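Local atomic coordinates of CofB (Escherichia coli, PDB entry 5AX6), a protein that serves as the minor pilin of the CFA/III type IVb pilus of enterotoxigenic Escherichia coli and, as a homotrimer, probably takes part in pilus assembly. Residues K293-I299 / L311-D317; E27-I33 / Y101-Y107. One frame throughout, in Å; residues are numbered along the deposited sequence.

Contact 1: residues K293-I299 / L311-D317; sequences KLCLTQI and LIKLKDD
Six backbone hydrogen bonds join segments 293-299 and 311-317 as antiparallel strands, from the Cys295-Lys315 pair to Ile299-Leu311. Cys295 N to Lys315 O and Lys315 N to Cys295 O are both 2.9 Å. Thr297 N to Lys313 O is 2.9 Å and Lys313 N to Thr297 O 2.7 Å. Ile299 N to Leu311 O is 2.9 Å and Leu311 N to Ile299 O 3.0 Å. The non-hydrogen-bonded pairs Leu296-Leu314 and Gln298-Ile312 have CA atoms 4.5 Å apart. The short-segment axes run at 151°, 4.4 Å apart at closest. Beyond Cys295-Lys315, Lys293 NZ forms a salt bridge to Asp317 OD2 at 3.1 Å. With chi1 p, Lys315 brings NZ to a water (2.9 Å) that meets Thr297 OG1 (2.6 Å). On the opposite face Leu296 CD2 packs on Ile312 CG2 at 3.4 Å and on Leu314 CB at 3.7 Å. On the Thr297 face, Ile299 CG1 lies 3.5 Å from Leu311 CD2. This is a beta hairpin of the beta-repeat domain. Strand 282-285 flanks 294-302 and is tied to it by the Cys284-Cys295 disulfide. Ile312 and Lys313 pair in parallel with a strand of the second subunit, carrying the sheet across the interface.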
ATOM      1  N   LYS A 293     -14.608  -5.752  -1.558  1.00 18.95           N
ATOM      2  CA  LYS A 293     -13.362  -5.002  -1.585  1.00 21.04           C
ATOM      3  C   LYS A 293     -12.503  -5.601  -2.706  1.00 18.99           C
ATOM      4  O   LYS A 293     -12.729  -6.738  -3.141  1.00 19.87           O
ATOM      5  CB  LYS A 293     -12.646  -5.047  -0.226  1.00 22.44           C
ATOM      6  CG  LYS A 293     -12.003  -6.381   0.097  1.00 23.18           C
ATOM      7  CD  LYS A 293     -11.298  -6.330   1.450  1.00 28.20           C
ATOM      8  CE  LYS A 293     -10.906  -7.723   1.898  1.00 31.71           C
ATOM      9  NZ  LYS A 293     -12.106  -8.439   2.426  1.00 37.46           N
ATOM     10  N   LEU A 294     -11.558  -4.819  -3.211  1.00 17.08           N
ATOM     11  CA  LEU A 294     -10.663  -5.285  -4.262  1.00 17.66           C
ATOM     12  C   LEU A 294      -9.263  -5.396  -3.683  1.00 19.25           C
ATOM     13  O   LEU A 294      -8.821  -4.491  -2.976  1.00 20.89           O
ATOM     14  CB  LEU A 294     -10.674  -4.326  -5.458  1.00 14.97           C
ATOM     15  CG  LEU A 294     -12.047  -4.096  -6.096  1.00 19.53           C
ATOM     16  CD1 LEU A 294     -11.903  -3.147  -7.280  1.00 20.48           C
ATOM     17  CD2 LEU A 294     -12.647  -5.436  -6.528  1.00 20.82           C
ATOM     18  N   CYS A 295      -8.573  -6.493  -3.979  1.00 19.00           N
ATOM     19  CA  CYS A 295      -7.250  -6.724  -3.414  1.00 20.37           C
ATOM     20  C   CYS A 295      -6.211  -6.977  -4.481  1.00 18.70           C
ATOM     21  O   CYS A 295      -6.475  -7.693  -5.448  1.00 23.12           O
ATOM     22  CB  CYS A 295      -7.271  -7.914  -2.452  1.00 26.24           C
ATOM     23  SG  CYS A 295      -8.373  -7.678  -1.032  1.00 30.77           S
ATOM     24  N   LEU A 296      -5.031  -6.389  -4.294  1.00 18.96           N
ATOM     25  CA  LEU A 296      -3.841  -6.771  -5.054  1.00 19.38           C
ATOM     26  C   LEU A 296      -3.069  -7.759  -4.207  1.00 19.30           C
ATOM     27  O   LEU A 296      -2.478  -7.381  -3.197  1.00 17.24           O
ATOM     28  CB  LEU A 296      -2.949  -5.567  -5.380  1.00 21.39           C
ATOM     29  CG  LEU A 296      -3.136  -4.770  -6.659  1.00 27.01           C
ATOM     30  CD1 LEU A 296      -2.063  -3.665  -6.754  1.00 23.26           C
ATOM     31  CD2 LEU A 296      -3.099  -5.708  -7.864  1.00 21.49           C
ATOM     32  N   THR A 297      -3.061  -9.012  -4.635  1.00 18.30           N
ATOM     33  CA  THR A 297      -2.590 -10.111  -3.809  1.00 18.90           C
ATOM     34  C   THR A 297      -1.440 -10.852  -4.464  1.00 21.06           C
ATOM     35  O   THR A 297      -1.462 -11.087  -5.671  1.00 20.52           O
ATOM     36  CB  THR A 297      -3.728 -11.096  -3.548  1.00 20.33           C
ATOM     37  OG1 THR A 297      -4.825 -10.386  -2.964  1.00 25.86           O
ATOM     38  CG2 THR A 297      -3.283 -12.225  -2.629  1.00 25.27           C
ATOM     39  N   GLN A 298      -0.443 -11.235  -3.672  1.00 17.11           N
ATOM     40  CA  GLN A 298       0.672 -11.994  -4.213  1.00 16.29           C
ATOM     41  C   GLN A 298       0.372 -13.481  -4.126  1.00 21.72           C
ATOM     42  O   GLN A 298       0.008 -13.983  -3.060  1.00 19.58           O
ATOM     43  CB  GLN A 298       1.972 -11.688  -3.474  1.00 18.82           C
ATOM     44  CG  GLN A 298       3.194 -12.283  -4.182  1.00 19.39           C
ATOM     45  CD  GLN A 298       4.470 -12.054  -3.397  1.00 19.50           C
ATOM     46  OE1 GLN A 298       4.421 -11.790  -2.196  1.00 18.63           O
ATOM     47  NE2 GLN A 298       5.618 -12.149  -4.070  1.00 19.71           N
ATOM     48  N   ILE A 299       0.511 -14.180  -5.247  1.00 20.04           N
ATOM     49  CA  ILE A 299       0.216 -15.611  -5.290  1.00 21.41           C
ATOM     50  C   ILE A 299       1.378 -16.386  -5.927  1.00 23.04           C
ATOM     51  O   ILE A 299       2.231 -15.818  -6.609  1.00 18.37           O
ATOM     52  CB  ILE A 299      -1.089 -15.906  -6.063  1.00 21.27           C
ATOM     53  CG1 ILE A 299      -0.976 -15.420  -7.510  1.00 22.98           C
ATOM     54  CG2 ILE A 299      -2.299 -15.287  -5.350  1.00 21.57           C
ATOM     55  CD1 ILE A 299      -2.181 -15.746  -8.368  1.00 24.41           C
ATOM     56  N   LEU A 311       3.435 -13.934  -8.620  1.00 19.43           N
ATOM     57  CA  LEU A 311       2.856 -12.842  -9.372  1.00 17.19           C
ATOM     58  C   LEU A 311       1.850 -12.134  -8.493  1.00 17.80           C
ATOM     59  O   LEU A 311       1.544 -12.586  -7.381  1.00 19.02           O
ATOM     60  CB  LEU A 311       2.191 -13.351 -10.662  1.00 20.16           C
ATOM     61  CG  LEU A 311       0.927 -14.197 -10.470  1.00 19.49           C
ATOM     62  CD1 LEU A 311       0.041 -14.101 -11.709  1.00 21.48           C
ATOM     63  CD2 LEU A 311       1.257 -15.662 -10.165  1.00 21.25           C
ATOM     64  N   ILE A 312       1.363 -11.004  -8.986  1.00 17.41           N
ATOM     65  CA  ILE A 312       0.313 -10.239  -8.325  1.00 17.09           C
ATOM     66  C   ILE A 312      -1.006 -10.496  -9.036  1.00 18.24           C
ATOM     67  O   ILE A 312      -1.032 -10.577 -10.266  1.00 17.35           O
ATOM     68  CB  ILE A 312       0.594  -8.728  -8.365  1.00 17.62           C
ATOM     69  CG1 ILE A 312       1.911  -8.435  -7.660  1.00 23.64           C
ATOM     70  CG2 ILE A 312      -0.568  -7.965  -7.705  1.00 25.51           C
ATOM     71  CD1 ILE A 312       1.963  -9.016  -6.299  1.00 21.03           C
ATOM     72  N   LYS A 313      -2.079 -10.611  -8.266  1.00 18.99           N
ATOM     73  CA  LYS A 313      -3.418 -10.820  -8.826  1.00 19.04           C
ATOM     74  C   LYS A 313      -4.383  -9.781  -8.260  1.00 16.91           C
ATOM     75  O   LYS A 313      -4.502  -9.628  -7.040  1.00 18.58           O
ATOM     76  CB  LYS A 313      -3.911 -12.245  -8.524  1.00 21.42           C
ATOM     77  CG  LYS A 313      -5.305 -12.548  -9.068  1.00 19.59           C
ATOM     78  CD  LYS A 313      -5.687 -13.999  -8.789  1.00 22.82           C
ATOM     79  CE  LYS A 313      -7.092 -14.306  -9.308  1.00 28.38           C
ATOM     80  NZ  LYS A 313      -7.485 -15.702  -8.990  1.00 28.42           N
ATOM     81  N   LEU A 314      -5.061  -9.054  -9.147  1.00 16.91           N
ATOM     82  CA  LEU A 314      -6.083  -8.109  -8.722  1.00 16.31           C
ATOM     83  C   LEU A 314      -7.416  -8.851  -8.702  1.00 20.21           C
ATOM     84  O   LEU A 314      -7.894  -9.293  -9.749  1.00 18.28           O
ATOM     85  CB  LEU A 314      -6.141  -6.900  -9.666  1.00 16.60           C
ATOM     86  CG  LEU A 314      -7.177  -5.822  -9.335  1.00 19.63           C
ATOM     87  CD1 LEU A 314      -6.900  -5.167  -7.990  1.00 17.62           C
ATOM     88  CD2 LEU A 314      -7.210  -4.764 -10.438  1.00 19.00           C
ATOM     89  N   LYS A 315      -8.012  -8.998  -7.521  1.00 16.96           N
ATOM     90  CA  LYS A 315      -9.176  -9.865  -7.376  1.00 20.09           C
ATOM     91  C   LYS A 315     -10.229  -9.347  -6.412  1.00 24.21           C
ATOM     92  O   LYS A 315      -9.940  -8.516  -5.536  1.00 21.15           O
ATOM     93  CB  LYS A 315      -8.724 -11.252  -6.912  1.00 21.70           C
ATOM     94  CG  LYS A 315      -8.085 -11.257  -5.524  1.00 24.71           C
ATOM     95  CD  LYS A 315      -7.647 -12.664  -5.113  1.00 32.50           C
ATOM     96  CE  LYS A 315      -7.318 -12.725  -3.626  1.00 38.19           C
ATOM     97  NZ  LYS A 315      -8.476 -12.276  -2.772  1.00 47.12           N
ATOM     98  N   ASP A 316     -11.451  -9.851  -6.568  1.00 20.98           N
ATOM     99  CA  ASP A 316     -12.497  -9.603  -5.575  1.00 25.23           C
ATOM    100  C   ASP A 316     -12.495 -10.705  -4.513  1.00 27.63           C
ATOM    101  O   ASP A 316     -11.658 -11.616  -4.551  1.00 23.97           O
ATOM    102  CB  ASP A 316     -13.883  -9.484  -6.235  1.00 27.30           C
ATOM    103  CG  ASP A 316     -14.326 -10.759  -6.952  1.00 27.71           C
ATOM    104  OD1 ASP A 316     -13.836 -11.865  -6.637  1.00 28.17           O
ATOM    105  OD2 ASP A 316     -15.196 -10.653  -7.842  1.00 30.36           O
ATOM    106  N   ASP A 317     -13.418 -10.639  -3.558  0.62 25.57           N
ATOM    107  CA  ASP A 317     -13.401 -11.596  -2.451  0.62 28.82           C
ATOM    108  C   ASP A 317     -13.825 -13.009  -2.892  0.62 31.38           C
ATOM    109  O   ASP A 317     -13.618 -13.971  -2.154  0.62 33.79           O
ATOM    110  CB  ASP A 317     -14.292 -11.120  -1.294  0.62 30.15           C
ATOM    111  CG  ASP A 317     -13.606 -10.093  -0.386  0.62 32.65           C
ATOM    112  OD1 ASP A 317     -12.408  -9.780  -0.583  0.62 32.20           O
ATOM    113  OD2 ASP A 317     -14.277  -9.605   0.553  0.62 34.14           O
TER
HETATM  114  O   HOH W   1      -6.369 -11.137  -1.071  1.00 35.05           O

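Contact 2: residues E27-I33 / Y101-Y107. With ACT (acetate ion), chain B.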
ATOM      1  N   GLU A  27      11.385  -3.764  27.114  1.00 18.03           N
ATOM      2  CA  GLU A  27      10.369  -4.777  26.820  1.00 20.79           C
ATOM      3  C   GLU A  27       9.890  -5.443  28.100  1.00 24.16           C
ATOM      4  O   GLU A  27      10.573  -6.302  28.645  1.00 23.16           O
ATOM      5  CB  GLU A  27      10.908  -5.835  25.840  1.00 18.12           C
ATOM      6  CG  GLU A  27      11.223  -5.274  24.472  1.00 23.58           C
ATOM      7  CD  GLU A  27      11.838  -6.296  23.512  1.00 26.89           C
ATOM      8  OE1 GLU A  27      11.874  -7.502  23.842  1.00 20.70           O
ATOM      9  OE2 GLU A  27      12.287  -5.878  22.424  1.00 22.35           O
ATOM     10  N   GLU A  28       8.715  -5.057  28.590  1.00 19.74           N
ATOM     11  CA  GLU A  28       8.188  -5.705  29.778  1.00 20.55           C
ATOM     12  C   GLU A  28       7.706  -7.114  29.469  1.00 23.49           C
ATOM     13  O   GLU A  28       7.818  -8.014  30.305  1.00 23.80           O
ATOM     14  CB  GLU A  28       7.054  -4.888  30.393  1.00 24.24           C
ATOM     15  CG  GLU A  28       6.458  -5.558  31.608  1.00 29.61           C
ATOM     16  CD  GLU A  28       5.889  -4.559  32.596  1.00 36.46           C
ATOM     17  OE1 GLU A  28       6.045  -3.341  32.368  1.00 41.56           O
ATOM     18  OE2 GLU A  28       5.291  -4.997  33.601  1.00 36.28           O
ATOM     19  N   GLN A  29       7.156  -7.292  28.272  1.00 18.68           N
ATOM     20  CA  GLN A  29       6.805  -8.607  27.759  1.00 22.08           C
ATOM     21  C   GLN A  29       7.829  -8.989  26.694  1.00 24.53           C
ATOM     22  O   GLN A  29       8.104  -8.200  25.791  1.00 21.25           O
ATOM     23  CB  GLN A  29       5.390  -8.610  27.171  1.00 23.27           C
ATOM     24  CG  GLN A  29       4.290  -8.305  28.191  1.00 23.24           C
ATOM     25  CD  GLN A  29       4.158  -9.374  29.272  1.00 29.61           C
ATOM     26  OE1 GLN A  29       4.505  -9.150  30.439  1.00 36.57           O
ATOM     27  NE2 GLN A  29       3.645 -10.534  28.894  1.00 30.83           N
ATOM     28  N   ILE A  30       8.407 -10.181  26.802  1.00 21.05           N
ATOM     29  CA  ILE A  30       9.429 -10.585  25.836  1.00 18.76           C
ATOM     30  C   ILE A  30       9.090 -11.907  25.180  1.00 21.31           C
ATOM     31  O   ILE A  30       8.348 -12.709  25.743  1.00 22.40           O
ATOM     32  CB  ILE A  30      10.831 -10.713  26.486  1.00 20.85           C
ATOM     33  CG1 ILE A  30      10.793 -11.710  27.641  1.00 19.15           C
ATOM     34  CG2 ILE A  30      11.295  -9.373  26.991  1.00 20.70           C
ATOM     35  CD1 ILE A  30      12.168 -12.006  28.228  1.00 23.65           C
ATOM     36  N   THR A  31       9.652 -12.130  23.995  1.00 21.78           N
ATOM     37  CA  THR A  31       9.477 -13.390  23.287  1.00 23.78           C
ATOM     38  C   THR A  31      10.658 -14.320  23.579  1.00 20.39           C
ATOM     39  O   THR A  31      11.808 -13.962  23.339  1.00 19.83           O
ATOM     40  CB  THR A  31       9.356 -13.182  21.755  1.00 23.19           C
ATOM     41  OG1 THR A  31       8.296 -12.257  21.471  1.00 26.44           O
ATOM     42  CG2 THR A  31       9.055 -14.505  21.060  1.00 25.10           C
ATOM     43  N   VAL A  32      10.365 -15.498  24.114  1.00 20.21           N
ATOM     44  CA  VAL A  32      11.392 -16.511  24.350  1.00 20.87           C
ATOM     45  C   VAL A  32      11.014 -17.795  23.637  1.00 29.60           C
ATOM     46  O   VAL A  32       9.889 -17.937  23.159  1.00 24.61           O
ATOM     47  CB  VAL A  32      11.580 -16.801  25.844  1.00 19.89           C
ATOM     48  CG1 VAL A  32      12.098 -15.547  26.566  1.00 20.45           C
ATOM     49  CG2 VAL A  32      10.274 -17.282  26.462  1.00 25.05           C
ATOM     50  N   ILE A  33      11.961 -18.724  23.553  1.00 26.27           N
ATOM     51  CA  ILE A  33      11.691 -20.042  23.001  1.00 23.59           C
ATOM     52  C   ILE A  33      11.607 -21.035  24.149  1.00 33.08           C
ATOM     53  O   ILE A  33      12.527 -21.123  24.959  1.00 31.15           O
ATOM     54  CB  ILE A  33      12.797 -20.502  22.016  1.00 27.07           C
ATOM     55  CG1 ILE A  33      13.163 -19.386  21.034  1.00 24.73           C
ATOM     56  CG2 ILE A  33      12.381 -21.788  21.305  1.00 32.50           C
ATOM     57  CD1 ILE A  33      12.028 -18.952  20.147  1.00 32.05           C
ATOM     58  N   TYR A 101      16.909 -18.143  30.009  1.00 21.41           N
ATOM     59  CA  TYR A 101      16.044 -17.654  28.949  1.00 20.25           C
ATOM     60  C   TYR A 101      16.656 -17.744  27.567  1.00 17.91           C
ATOM     61  O   TYR A 101      17.737 -17.198  27.288  1.00 18.94           O
ATOM     62  CB  TYR A 101      15.633 -16.201  29.243  1.00 18.68           C
ATOM     63  CG  TYR A 101      14.977 -16.092  30.588  1.00 23.32           C
ATOM     64  CD1 TYR A 101      13.639 -16.420  30.751  1.00 25.86           C
ATOM     65  CD2 TYR A 101      15.704 -15.713  31.699  1.00 21.66           C
ATOM     66  CE1 TYR A 101      13.039 -16.349  31.981  1.00 27.14           C
ATOM     67  CE2 TYR A 101      15.117 -15.642  32.941  1.00 23.20           C
ATOM     68  CZ  TYR A 101      13.785 -15.960  33.073  1.00 27.56           C
ATOM     69  OH  TYR A 101      13.196 -15.892  34.302  1.00 25.65           O
ATOM     70  N   GLU A 102      15.945 -18.434  26.686  1.00 19.18           N
ATOM     71  CA  GLU A 102      16.294 -18.422  25.286  1.00 21.58           C
ATOM     72  C   GLU A 102      15.543 -17.298  24.596  1.00 21.83           C
ATOM     73  O   GLU A 102      14.476 -17.530  24.026  1.00 22.69           O
ATOM     74  CB  GLU A 102      15.967 -19.767  24.624  1.00 20.29           C
ATOM     75  CG  GLU A 102      16.348 -19.830  23.147  1.00 21.93           C
ATOM     76  CD  GLU A 102      17.848 -19.663  22.905  1.00 25.27           C
ATOM     77  OE1 GLU A 102      18.620 -19.673  23.884  1.00 23.46           O
ATOM     78  OE2 GLU A 102      18.259 -19.524  21.734  1.00 22.38           O
ATOM     79  N   PHE A 103      16.081 -16.080  24.661  1.00 19.70           N
ATOM     80  CA  PHE A 103      15.490 -14.955  23.937  1.00 22.65           C
ATOM     81  C   PHE A 103      15.364 -15.269  22.447  1.00 26.68           C
ATOM     82  O   PHE A 103      16.238 -15.910  21.866  1.00 22.55           O
ATOM     83  CB  PHE A 103      16.320 -13.690  24.163  1.00 19.20           C
ATOM     84  CG  PHE A 103      16.607 -13.423  25.615  1.00 25.34           C
ATOM     85  CD1 PHE A 103      15.569 -13.180  26.498  1.00 20.82           C
ATOM     86  CD2 PHE A 103      17.906 -13.437  26.099  1.00 22.50           C
ATOM     87  CE1 PHE A 103      15.818 -12.943  27.838  1.00 19.52           C
ATOM     88  CE2 PHE A 103      18.161 -13.197  27.440  1.00 20.61           C
ATOM     89  CZ  PHE A 103      17.125 -12.961  28.307  1.00 19.30           C
ATOM     90  N   SER A 104      14.271 -14.834  21.821  1.00 22.73           N
ATOM     91  CA  SER A 104      14.045 -15.163  20.408  1.00 23.25           C
ATOM     92  C   SER A 104      14.984 -14.395  19.502  1.00 27.33           C
ATOM     93  O   SER A 104      15.219 -14.802  18.371  1.00 27.31           O
ATOM     94  CB  SER A 104      12.594 -14.887  19.992  1.00 27.27           C
ATOM     95  OG  SER A 104      12.282 -13.514  20.124  1.00 31.63           O
ATOM     96  N   LYS A 105      15.519 -13.291  20.013  1.00 22.05           N
ATOM     97  CA  LYS A 105      16.465 -12.450  19.292  1.00 26.28           C
ATOM     98  C   LYS A 105      17.626 -12.112  20.216  1.00 30.33           C
ATOM     99  O   LYS A 105      17.462 -12.155  21.426  1.00 28.52           O
ATOM    100  CB  LYS A 105      15.778 -11.165  18.840  1.00 31.37           C
ATOM    101  CG  LYS A 105      15.318 -10.321  20.049  1.00 38.66           C
ATOM    102  CD  LYS A 105      14.590  -9.040  19.645  1.00 46.79           C
ATOM    103  CE  LYS A 105      13.871  -8.397  20.841  1.00 37.73           C
ATOM    104  NZ  LYS A 105      12.903  -7.352  20.381  1.00 29.39           N
ATOM    105  N   ASP A 106      18.782 -11.747  19.673  1.00 21.29           N
ATOM    106  CA  ASP A 106      19.879 -11.273  20.522  1.00 23.14           C
ATOM    107  C   ASP A 106      19.770  -9.777  20.792  1.00 23.88           C
ATOM    108  O   ASP A 106      19.795  -8.970  19.868  1.00 26.72           O
ATOM    109  CB  ASP A 106      21.233 -11.570  19.879  1.00 21.48           C
ATOM    110  CG  ASP A 106      21.466 -13.052  19.683  1.00 26.59           C
ATOM    111  OD1 ASP A 106      21.498 -13.781  20.695  1.00 25.28           O
ATOM    112  OD2 ASP A 106      21.610 -13.481  18.522  1.00 30.38           O
ATOM    113  N   TYR A 107      19.659  -9.397  22.056  1.00 19.44           N
ATOM    114  CA  TYR A 107      19.711  -7.976  22.393  1.00 17.50           C
ATOM    115  C   TYR A 107      21.133  -7.474  22.245  1.00 22.96           C
ATOM    116  O   TYR A 107      21.382  -6.409  21.680  1.00 19.87           O
ATOM    117  CB  TYR A 107      19.200  -7.750  23.813  1.00 17.41           C
ATOM    118  CG  TYR A 107      17.748  -8.110  23.955  1.00 20.49           C
ATOM    119  CD1 TYR A 107      16.742  -7.179  23.669  1.00 20.70           C
ATOM    120  CD2 TYR A 107      17.375  -9.380  24.356  1.00 18.79           C
ATOM    121  CE1 TYR A 107      15.397  -7.516  23.794  1.00 20.00           C
ATOM    122  CE2 TYR A 107      16.038  -9.730  24.479  1.00 22.32           C
ATOM    123  CZ  TYR A 107      15.058  -8.800  24.196  1.00 25.70           C
ATOM    124  OH  TYR A 107      13.742  -9.168  24.327  1.00 24.50           O
TER
HETATM  125  C   ACT B 601      15.115 -15.400  37.472  1.00 40.35           C
HETATM  126  O   ACT B 601      13.976 -14.879  37.415  1.00 48.96           O
HETATM  127  OXT ACT B 601      15.940 -14.896  38.292  1.00 34.25           O
HETATM  128  CH3 ACT B 601      15.442 -16.574  36.597  1.00 38.16           C
HETATM  129  O   HOH W   2      13.502 -11.751  23.172  1.00 38.30           O
HETATM  130  O   HOH W   3      13.386 -19.806  27.210  1.00 25.54           O
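Strand 29-34 meets the irregular segment 101-107 at a single backbone bridge, Val32 with Phe103, whose CA atoms are 4.4 Å apart. Two hydrogen bonds hold it: Ile33 N to Glu102 O at 2.8 Å and Ser104 N to Thr31 O at 3.0 Å. Ser104 OG adds a weak bond to Thr31 O at 3.3 Å. One water extends the pairing, giving a hydrogen bond to Ile33 O (2.7 Å) and taking one from Glu102 N (3.0 Å). From there the backbones diverge, and the CA atoms of Glu27 and Tyr107 are 10.8 Å apart. Side chains span this gap. Glu27 uses both carboxylate oxygens: OE1 accepts a hydrogen bond from Tyr107 OH at 2.5 Å, and OE2 forms a salt bridge with Lys105 NZ at 2.6 Å. A second water donates to Thr31 O and Tyr107 OH, both at 2.8 Å. An apolar patch lies to one side of these polar groups: Ile30 CD1 meets the edge of the Phe103 ring, 3.8 Å from CE1, and Val32 CG1 is 4.2 Å from Phe103 CD1. Tyr101 OH gives a weak hydrogen bond to acetate O at 3.4 Å. The contact thus fastens a long loop of the pilin domain to the small hairpin of strands 29-34 and 37-42. Phe24, on helix 4-25, meets the rings of Phe103 and Tyr107. Thr31 OG1 hydrogen-bonds Glu40 and Arg240 of the third subunit, which also reaches Gln29 O.

How the contacts relate
Contacts 1 and 2 lie in different parts of an elongated chain. Their centres are about 36 Å apart and their nearest atoms about 23 Å, so they do not touch. Contact 2 belongs to the pilin domain and closes before contact 1 opens in the beta-repeat domain. They differ in kind: contact 1 is a local hairpin, with 11 residues between its segments, while contact 2 has 67 residues between its segments. Both also touch the third subunit, so the homotrimer interface reaches both regions. The acetate beside Tyr101 in contact 2 probably comes from the crystallisation solution.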